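Local structure of beta-glucosidase (Pseudoalteromonas sp., 3F95) at residues R59-R64 with L163-V168; M92-A97 with Q159-A164; Q43-Q48 with A67-S72. The protein is the extra C-terminal beta-sandwich domain of an exo-1,3/1,4-beta-glucanase, an enzyme that probably hydrolyses beta-glucosidic bonds. All blocks are in the same frame, centred on the assembly; numbering follows the deposited sequence.

Interaction 1: residues R59-R64 with L163-V168; sequences RGFNWR and LAIADV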
loop_
_atom_site.group_PDB
_atom_site.type_symbol
_atom_site.label_atom_id
_atom_site.label_comp_id
_atom_site.label_asym_id
_atom_site.label_seq_id
_atom_site.Cartn_x
_atom_site.Cartn_y
_atom_site.Cartn_z
ATOM N N ARG A 59 -8.907 4.250 -2.214
ATOM C CA ARG A 59 -9.040 4.590 -0.806
ATOM C C ARG A 59 -8.043 5.684 -0.505
ATOM O O ARG A 59 -6.861 5.570 -0.860
ATOM C CB ARG A 59 -8.799 3.360 0.067
ATOM C CG ARG A 59 -9.840 2.252 -0.116
ATOM C CD ARG A 59 -11.172 2.572 0.585
ATOM N NE ARG A 59 -12.132 1.477 0.362
ATOM C CZ ARG A 59 -12.845 1.314 -0.752
ATOM N NH1 ARG A 59 -12.713 2.169 -1.771
ATOM N NH2 ARG A 59 -13.694 0.285 -0.840
ATOM N N GLY A 60 -8.518 6.742 0.153
ATOM C CA GLY A 60 -7.659 7.836 0.580
ATOM C C GLY A 60 -7.319 7.616 2.034
ATOM O O GLY A 60 -8.190 7.195 2.813
ATOM N N PHE A 61 -6.073 7.884 2.387
ATOM C CA PHE A 61 -5.586 7.724 3.753
ATOM C C PHE A 61 -4.924 9.018 4.222
ATOM O O PHE A 61 -4.072 9.574 3.511
ATOM C CB PHE A 61 -4.613 6.546 3.805
ATOM C CG PHE A 61 -5.240 5.222 3.402
ATOM C CD1 PHE A 61 -5.944 4.457 4.324
ATOM C CD2 PHE A 61 -5.092 4.730 2.100
ATOM C CE1 PHE A 61 -6.509 3.234 3.969
ATOM C CE2 PHE A 61 -5.646 3.500 1.712
ATOM C CZ PHE A 61 -6.383 2.751 2.647
ATOM N N ASN A 62 -5.282 9.485 5.423
ATOM C CA ASN A 62 -4.705 10.714 5.982
ATOM C C ASN A 62 -4.059 10.362 7.316
ATOM O O ASN A 62 -4.752 9.816 8.186
ATOM C CB ASN A 62 -5.798 11.760 6.225
ATOM C CG ASN A 62 -6.430 12.275 4.942
ATOM O OD1 ASN A 62 -5.752 12.483 3.937
ATOM N ND2 ASN A 62 -7.740 12.496 4.981
ATOM N N TRP A 63 -2.751 10.599 7.449
ATOM C CA TRP A 63 -2.014 10.426 8.709
ATOM C C TRP A 63 -1.911 11.796 9.378
ATOM O O TRP A 63 -1.428 12.774 8.758
ATOM C CB TRP A 63 -0.586 10.001 8.441
ATOM C CG TRP A 63 -0.343 8.560 8.116
ATOM C CD1 TRP A 63 0.206 7.634 8.947
ATOM C CD2 TRP A 63 -0.623 7.882 6.875
ATOM N NE1 TRP A 63 0.298 6.431 8.307
ATOM C CE2 TRP A 63 -0.197 6.552 7.033
ATOM C CE3 TRP A 63 -1.151 8.287 5.634
ATOM C CZ2 TRP A 63 -0.280 5.600 6.001
ATOM C CZ3 TRP A 63 -1.274 7.328 4.596
ATOM C CH2 TRP A 63 -0.837 6.008 4.795
ATOM N N ARG A 64 -2.328 11.861 10.639
ATOM C CA ARG A 64 -2.107 13.045 11.469
ATOM C C ARG A 64 -1.195 12.774 12.653
ATOM O O ARG A 64 -0.761 13.722 13.325
ATOM C CB ARG A 64 -3.443 13.625 11.940
ATOM C CG ARG A 64 -4.262 14.160 10.784
ATOM C CD ARG A 64 -5.584 14.637 11.286
ATOM N NE ARG A 64 -5.385 15.841 12.075
ATOM C CZ ARG A 64 -6.034 16.104 13.203
ATOM N NH1 ARG A 64 -6.929 15.232 13.673
ATOM N NH2 ARG A 64 -5.779 17.231 13.857
ATOM N N LEU A 163 -2.404 10.454 1.040
ATOM C CA LEU A 163 -2.276 9.777 -0.236
ATOM C C LEU A 163 -3.502 8.925 -0.475
ATOM O O LEU A 163 -4.335 8.774 0.404
ATOM C CB LEU A 163 -1.001 8.926 -0.288
ATOM C CG LEU A 163 -0.785 7.832 0.787
ATOM C CD1 LEU A 163 -1.707 6.624 0.667
ATOM C CD2 LEU A 163 0.678 7.408 0.822
ATOM N N ALA A 164 -3.589 8.382 -1.679
ATOM C CA ALA A 164 -4.674 7.471 -2.019
ATOM C C ALA A 164 -4.079 6.334 -2.813
ATOM O O ALA A 164 -3.054 6.505 -3.462
ATOM C CB ALA A 164 -5.716 8.170 -2.803
ATOM N N ILE A 165 -4.725 5.172 -2.741
ATOM C CA ILE A 165 -4.232 3.942 -3.361
ATOM C C ILE A 165 -5.393 3.313 -4.132
ATOM O O ILE A 165 -6.529 3.393 -3.695
ATOM C CB ILE A 165 -3.728 2.972 -2.258
ATOM C CG1 ILE A 165 -2.432 3.517 -1.625
ATOM C CG2 ILE A 165 -3.450 1.574 -2.823
ATOM C CD1 ILE A 165 -2.169 2.937 -0.231
ATOM N N ALA A 166 -5.097 2.695 -5.275
ATOM C CA ALA A 166 -6.080 1.933 -6.023
ATOM C C ALA A 166 -5.396 0.815 -6.799
ATOM O O ALA A 166 -4.195 0.868 -7.030
ATOM C CB ALA A 166 -6.823 2.837 -6.984
ATOM N N ASP A 167 -6.178 -0.181 -7.210
ATOM C CA ASP A 167 -5.763 -1.123 -8.251
ATOM C C ASP A 167 -4.466 -1.839 -7.869
ATOM O O ASP A 167 -3.429 -1.791 -8.593
ATOM C CB ASP A 167 -5.601 -0.388 -9.601
ATOM C CG ASP A 167 -6.930 0.080 -10.218
ATOM O OD1 ASP A 167 -8.042 -0.184 -9.691
ATOM O OD2 ASP A 167 -6.854 0.727 -11.289
ATOM N N VAL A 168 -4.490 -2.483 -6.706
ATOM C CA VAL A 168 -3.308 -3.141 -6.168
ATOM C C VAL A 168 -3.326 -4.590 -6.579
ATOM O O VAL A 168 -4.297 -5.317 -6.296
ATOM C CB VAL A 168 -3.257 -3.076 -4.613
ATOM C CG1 VAL A 168 -1.968 -3.648 -4.105
ATOM C CG2 VAL A 168 -3.364 -1.628 -4.139
#
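Phe61 and Leu163 form an antiparallel hydrogen-bonded pair in one sheet of a beta-sandwich assigned to the galactose-binding-domain-like group. Phe61 N reaches Leu163 O at 2.8 Å, almost straight (178°), and Leu163 N answers to Phe61 O. Arg59 and Ile165 repeat the pattern two residues on.

The tight side is the face carrying Phe61, Leu163 and Ile165, which is turned to strand 67-73 across the sandwich and suits bulky apolar groups. Arg59 starts on this face, but its head turns off to Glu56 O and Gly34 O. In Phe61, CG is anti to the carbonyl carbon (chi1 -61°), and two ring atoms meet the aliphatic neighbours: CD2 is 4.1 Å from Leu163 CD1, and CE2 is 4.0 Å from Ile165 CD1. Trp63 brings CZ3 to 3.9 Å from Leu163 CG, while its one polar atom, NE1, is satisfied by Ala67 O.

The opposite face is sparser. Gly60 is partly exposed, whereas Ala164 touches Trp131. Small residues suit this non-hydrogen-bonded pair, with Gly60 CA and Ala164 CA only 4.0 Å apart: with no side chain on the glycine, the methyl CB of Ala164 rests 3.9 Å from Gly60 CA.

Interaction 2: residues M92-A97 with Q159-A164; sequences MRIDKA and QNLSLA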
loop_
_atom_site.group_PDB
_atom_site.type_symbol
_atom_site.label_atom_id
_atom_site.label_comp_id
_atom_site.label_asym_id
_atom_site.label_seq_id
_atom_site.Cartn_x
_atom_site.Cartn_y
_atom_site.Cartn_z
ATOM N N MET A 92 -1.040 5.094 -7.064
ATOM C CA MET A 92 -0.945 5.941 -5.861
ATOM C C MET A 92 -0.981 7.404 -6.276
ATOM O O MET A 92 -0.481 7.757 -7.362
ATOM C CB MET A 92 0.341 5.626 -5.107
ATOM C CG MET A 92 0.525 6.422 -3.804
ATOM S SD MET A 92 2.088 6.155 -2.987
ATOM C CE MET A 92 1.833 4.498 -2.348
ATOM N N ARG A 93 -1.575 8.255 -5.432
ATOM C CA ARG A 93 -1.502 9.700 -5.589
ATOM C C ARG A 93 -1.087 10.247 -4.220
ATOM O O ARG A 93 -1.715 9.913 -3.205
ATOM C CB ARG A 93 -2.879 10.246 -5.971
ATOM C CG ARG A 93 -2.969 11.763 -6.046
ATOM C CD ARG A 93 -4.383 12.212 -6.424
ATOM N NE ARG A 93 -5.316 11.877 -5.341
ATOM C CZ ARG A 93 -6.644 11.928 -5.412
ATOM N NH1 ARG A 93 -7.255 12.306 -6.529
ATOM N NH2 ARG A 93 -7.370 11.593 -4.347
ATOM N N ILE A 94 -0.040 11.057 -4.165
ATOM C CA ILE A 94 0.361 11.630 -2.879
ATOM C C ILE A 94 -0.048 13.090 -2.901
ATOM O O ILE A 94 0.615 13.908 -3.543
ATOM C CB ILE A 94 1.869 11.458 -2.620
ATOM C CG1 ILE A 94 2.231 9.957 -2.667
ATOM C CG2 ILE A 94 2.287 12.112 -1.249
ATOM C CD1 ILE A 94 3.734 9.707 -2.415
ATOM N N ASP A 95 -1.159 13.407 -2.235
ATOM C CA ASP A 95 -1.633 14.796 -2.232
ATOM C C ASP A 95 -1.001 15.677 -1.159
ATOM O O ASP A 95 -0.950 16.894 -1.305
ATOM C CB ASP A 95 -3.147 14.866 -2.201
ATOM C CG ASP A 95 -3.716 14.177 -1.001
ATOM O OD1 ASP A 95 -3.536 12.945 -0.877
ATOM O OD2 ASP A 95 -4.358 14.864 -0.186
ATOM N N LYS A 96 -0.472 15.069 -0.104
ATOM C CA LYS A 96 0.391 15.829 0.793
ATOM C C LYS A 96 1.585 14.992 1.181
ATOM O O LYS A 96 1.434 13.980 1.868
ATOM C CB LYS A 96 -0.365 16.332 2.034
ATOM C CG LYS A 96 0.533 17.125 2.995
ATOM C CD LYS A 96 -0.216 17.661 4.210
ATOM C CE LYS A 96 -0.565 16.558 5.189
ATOM N NZ LYS A 96 -0.993 17.073 6.523
ATOM N N ALA A 97 2.768 15.408 0.705
ATOM C CA ALA A 97 4.028 14.703 0.996
ATOM C C ALA A 97 4.351 14.729 2.485
ATOM O O ALA A 97 3.943 15.650 3.210
ATOM C CB ALA A 97 5.218 15.278 0.153
ATOM N N GLN A 159 3.955 9.868 10.108
ATOM C CA GLN A 159 3.274 10.655 11.149
ATOM C C GLN A 159 2.370 11.697 10.524
ATOM O O GLN A 159 1.430 12.184 11.148
ATOM C CB GLN A 159 4.287 11.380 12.048
ATOM C CG GLN A 159 5.245 10.472 12.758
ATOM C CD GLN A 159 6.282 11.235 13.547
ATOM O OE1 GLN A 159 7.380 11.506 13.053
ATOM N NE2 GLN A 159 5.942 11.593 14.778
ATOM N N ASN A 160 2.655 12.076 9.283
ATOM C CA ASN A 160 1.884 13.129 8.658
ATOM C C ASN A 160 2.017 13.010 7.142
ATOM O O ASN A 160 3.113 13.170 6.606
ATOM C CB ASN A 160 2.389 14.494 9.127
ATOM C CG ASN A 160 1.429 15.583 8.809
ATOM O OD1 ASN A 160 1.261 15.955 7.643
ATOM N ND2 ASN A 160 0.768 16.104 9.836
ATOM N N LEU A 161 0.902 12.744 6.473
ATOM C CA LEU A 161 0.942 12.248 5.081
ATOM C C LEU A 161 -0.487 12.150 4.583
ATOM O O LEU A 161 -1.388 11.841 5.353
ATOM C CB LEU A 161 1.535 10.831 5.045
ATOM C CG LEU A 161 1.504 10.005 3.734
ATOM C CD1 LEU A 161 2.335 10.716 2.626
ATOM C CD2 LEU A 161 2.084 8.639 4.024
ATOM N N SER A 162 -0.689 12.447 3.300
ATOM C CA SER A 162 -1.972 12.201 2.666
ATOM C C SER A 162 -1.762 11.598 1.274
ATOM O O SER A 162 -1.074 12.183 0.415
ATOM C CB SER A 162 -2.790 13.496 2.602
ATOM O OG SER A 162 -4.047 13.253 2.011
ATOM N N LEU A 163 -2.404 10.454 1.040
ATOM C CA LEU A 163 -2.276 9.777 -0.236
ATOM C C LEU A 163 -3.502 8.925 -0.475
ATOM O O LEU A 163 -4.335 8.774 0.404
ATOM C CB LEU A 163 -1.001 8.926 -0.288
ATOM C CG LEU A 163 -0.785 7.832 0.787
ATOM C CD1 LEU A 163 -1.707 6.624 0.667
ATOM C CD2 LEU A 163 0.678 7.408 0.822
ATOM N N ALA A 164 -3.589 8.382 -1.679
ATOM C CA ALA A 164 -4.674 7.471 -2.019
ATOM C C ALA A 164 -4.079 6.334 -2.813
ATOM O O ALA A 164 -3.054 6.505 -3.462
ATOM C CB ALA A 164 -5.716 8.170 -2.803
HETATM O O HOH W 1 3.429 16.363 5.936
#
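Lys96 and Ser162 pair in a classic beta bulge, where Asp95 and Lys96 both face Ser162 at a corner of the sandwich sheet. The bond from Lys96 N to Ser162 O is nearly straight (179°), and Ser162 N returns to Lys96 O. Beyond the bulge, Arg93 and Ala164 resume regular antiparallel pairing.

The polar side chains meet on the Ser162 side of the strand pair. Asp95 CG sits between its backbone N and carbonyl carbon (chi1 59°), and OD2 comes 2.7 Å from Ser162 OG, a pairing to be read with caution because the serine has two conformers. Lys96 crosses Asn160 obliquely; its NZ donates to Asn160 OD1 at 2.8 Å, tilted 22° from the amide plane. A long, flexible lysine suits this exposed edge.

Apolar side chains take the inner face. Ile94 lies aslant both Leu161 and Leu163, its branches divided between them: CG2 is 4.1 Å from Leu161 CD1 and CG1 is 4.1 Å from Leu163 CB. Met92, an unbranched chain, sets SD 4.3 Å from Leu163 CD2. Met126 of helix 123-126 touches both Met92 and Ile94. At the outer end, a water lies 2.8 Å from Asn160 OD1 and 2.9 Å from Ala97 O.

Interaction 3: residues Q43-Q48 with A67-S72; sequences QSLLMQ and AALSLS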
loop_
_atom_site.group_PDB
_atom_site.type_symbol
_atom_site.label_atom_id
_atom_site.label_comp_id
_atom_site.label_asym_id
_atom_site.label_seq_id
_atom_site.Cartn_x
_atom_site.Cartn_y
_atom_site.Cartn_z
ATOM N N GLN A 43 -8.329 9.349 15.178
ATOM C CA GLN A 43 -7.748 10.552 14.562
ATOM C C GLN A 43 -6.423 10.359 13.859
ATOM O O GLN A 43 -6.111 11.133 12.931
ATOM C CB GLN A 43 -7.539 11.677 15.599
ATOM C CG GLN A 43 -8.794 12.238 16.172
ATOM C CD GLN A 43 -8.536 13.114 17.407
ATOM O OE1 GLN A 43 -7.396 13.456 17.731
ATOM N NE2 GLN A 43 -9.597 13.433 18.118
ATOM N N SER A 44 -5.605 9.397 14.315
ATOM C CA SER A 44 -4.235 9.319 13.789
ATOM C C SER A 44 -4.202 8.936 12.314
ATOM O O SER A 44 -3.402 9.477 11.543
ATOM C CB SER A 44 -3.363 8.311 14.564
ATOM O OG SER A 44 -3.059 8.805 15.850
ATOM N N LEU A 45 -5.058 7.986 11.940
ATOM C CA LEU A 45 -5.063 7.444 10.564
ATOM C C LEU A 45 -6.531 7.220 10.188
ATOM O O LEU A 45 -7.246 6.492 10.883
ATOM C CB LEU A 45 -4.244 6.141 10.469
ATOM C CG LEU A 45 -4.184 5.424 9.107
ATOM C CD1 LEU A 45 -3.713 6.391 7.988
ATOM C CD2 LEU A 45 -3.278 4.173 9.179
ATOM N N LEU A 46 -6.971 7.866 9.098
ATOM C CA LEU A 46 -8.347 7.784 8.610
ATOM C C LEU A 46 -8.339 7.316 7.166
ATOM O O LEU A 46 -7.453 7.707 6.405
ATOM C CB LEU A 46 -9.062 9.136 8.643
ATOM C CG LEU A 46 -9.186 10.012 9.909
ATOM C CD1 LEU A 46 -10.392 10.976 9.714
ATOM C CD2 LEU A 46 -9.305 9.220 11.194
ATOM N N MET A 47 -9.322 6.498 6.821
ATOM C CA MET A 47 -9.520 6.010 5.469
ATOM C C MET A 47 -10.892 6.467 4.944
ATOM O O MET A 47 -11.888 6.362 5.648
ATOM C CB MET A 47 -9.462 4.472 5.463
ATOM C CG MET A 47 -9.788 3.877 4.078
ATOM S SD MET A 47 -9.691 2.091 3.999
ATOM C CE MET A 47 -11.304 1.598 4.681
ATOM N N GLN A 48 -10.911 6.978 3.709
ATOM C CA GLN A 48 -12.125 7.388 3.001
ATOM C C GLN A 48 -12.071 6.744 1.619
ATOM O O GLN A 48 -11.018 6.280 1.199
ATOM C CB GLN A 48 -12.112 8.893 2.760
ATOM C CG GLN A 48 -12.400 9.811 3.920
ATOM C CD GLN A 48 -12.368 11.265 3.459
ATOM O OE1 GLN A 48 -12.605 11.559 2.281
ATOM N NE2 GLN A 48 -12.061 12.176 4.374
ATOM N N ALA A 67 1.475 6.209 12.626
ATOM C CA ALA A 67 0.554 5.102 12.338
ATOM C C ALA A 67 1.034 4.350 11.122
ATOM O O ALA A 67 1.798 4.911 10.322
ATOM C CB ALA A 67 -0.849 5.623 12.082
ATOM N N ALA A 68 0.636 3.077 11.050
ATOM C CA ALA A 68 0.928 2.212 9.895
ATOM C C ALA A 68 -0.384 1.780 9.257
ATOM O O ALA A 68 -1.300 1.292 9.929
ATOM C CB ALA A 68 1.719 1.002 10.308
ATOM N N LEU A 69 -0.450 1.950 7.947
ATOM C CA LEU A 69 -1.521 1.381 7.150
ATOM C C LEU A 69 -0.962 0.138 6.480
ATOM O O LEU A 69 0.132 0.199 5.899
ATOM C CB LEU A 69 -1.914 2.340 6.035
ATOM C CG LEU A 69 -2.892 1.712 5.037
ATOM C CD1 LEU A 69 -4.319 1.557 5.675
ATOM C CD2 LEU A 69 -2.886 2.468 3.728
ATOM N N SER A 70 -1.682 -0.972 6.572
ATOM C CA SER A 70 -1.316 -2.164 5.797
ATOM C C SER A 70 -2.477 -2.658 4.949
ATOM O O SER A 70 -3.662 -2.488 5.312
ATOM C CB SER A 70 -0.871 -3.294 6.743
ATOM O OG SER A 70 0.276 -2.896 7.501
ATOM N N LEU A 71 -2.140 -3.262 3.810
ATOM C CA LEU A 71 -3.058 -4.121 3.109
ATOM C C LEU A 71 -2.543 -5.527 3.439
ATOM O O LEU A 71 -1.412 -5.893 3.072
ATOM C CB LEU A 71 -3.006 -3.843 1.600
ATOM C CG LEU A 71 -3.828 -4.764 0.712
ATOM C CD1 LEU A 71 -5.306 -4.703 1.042
ATOM C CD2 LEU A 71 -3.557 -4.399 -0.771
ATOM N N SER A 72 -3.357 -6.303 4.145
ATOM C CA SER A 72 -2.833 -7.480 4.834
ATOM C C SER A 72 -3.661 -8.735 4.576
ATOM O O SER A 72 -4.846 -8.654 4.268
ATOM C CB SER A 72 -2.682 -7.197 6.336
ATOM O OG SER A 72 -3.937 -7.190 6.978
#
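Leu45 reaches from strand 45-48 to the backbone and side chains of strand 67-72, touching it with CB and with the tip CD2. Its CB points toward the other segment and meets the methyl CB of Ala67 at 3.8 Å. CG stands anti to the backbone N (chi1 178°) and carries the fork of the side chain. One tip, CD2, does most of the touching: it lies 3.6 Å from the carbonyl oxygen of Ala68, Ala68 O, and 3.9 Å from Leu69 CB, resting against the chain where Ala68 passes into Leu69. The other tip, Leu45 CD1, lies 3.6 Å from Trp63 CD2 in the indole. One methyl of the branched leucine thus meets strand 58-63 and the other strand 67-72.

Alanine suits position 67 because a lone methyl lets the chain come close to Leu45; Leu45 CA and Ala67 CA are 6.3 Å apart. Ser44 adds a looser touch, its CB 4.4 Å from Ala67 CB, while its OG is hydrogen-bonded to Asp41 OD2. Leu69 continues the apolar layer, packing also on Phe61, Trp63 and Leu22.

The strand axes approach to 8.5 Å, with their N-to-C directions 34° apart, too distant for backbone pairing; side chains reach over instead, the Leu45 methyl also lying on the backbone at Ala68. Two sheets laid face to face with an apolar layer between them are the hallmark of the beta-sandwich, the fold of this C-terminal domain.

How the interactions relate
Interactions 1 and 2 lie side by side in one sheet, their centres about 7 Å apart, because both use strand 161-171: strand 58-63 pairs along one edge of it and strand 87-94 along the other. They share Leu163 and Ala164. Interaction 3, centred about 8 Å from interaction 1 and 12 Å from interaction 2, runs across the sandwich instead, from strand 45-50 of that sheet to strand 67-73 of the other. Phe61 touches both Met47 and Leu69, tying interaction 1 to it. Along the chain, the segments of interactions 1 and 3 alternate, and interaction 3 closes before interaction 2 opens. Distant parts of the sequence thus build one compact domain.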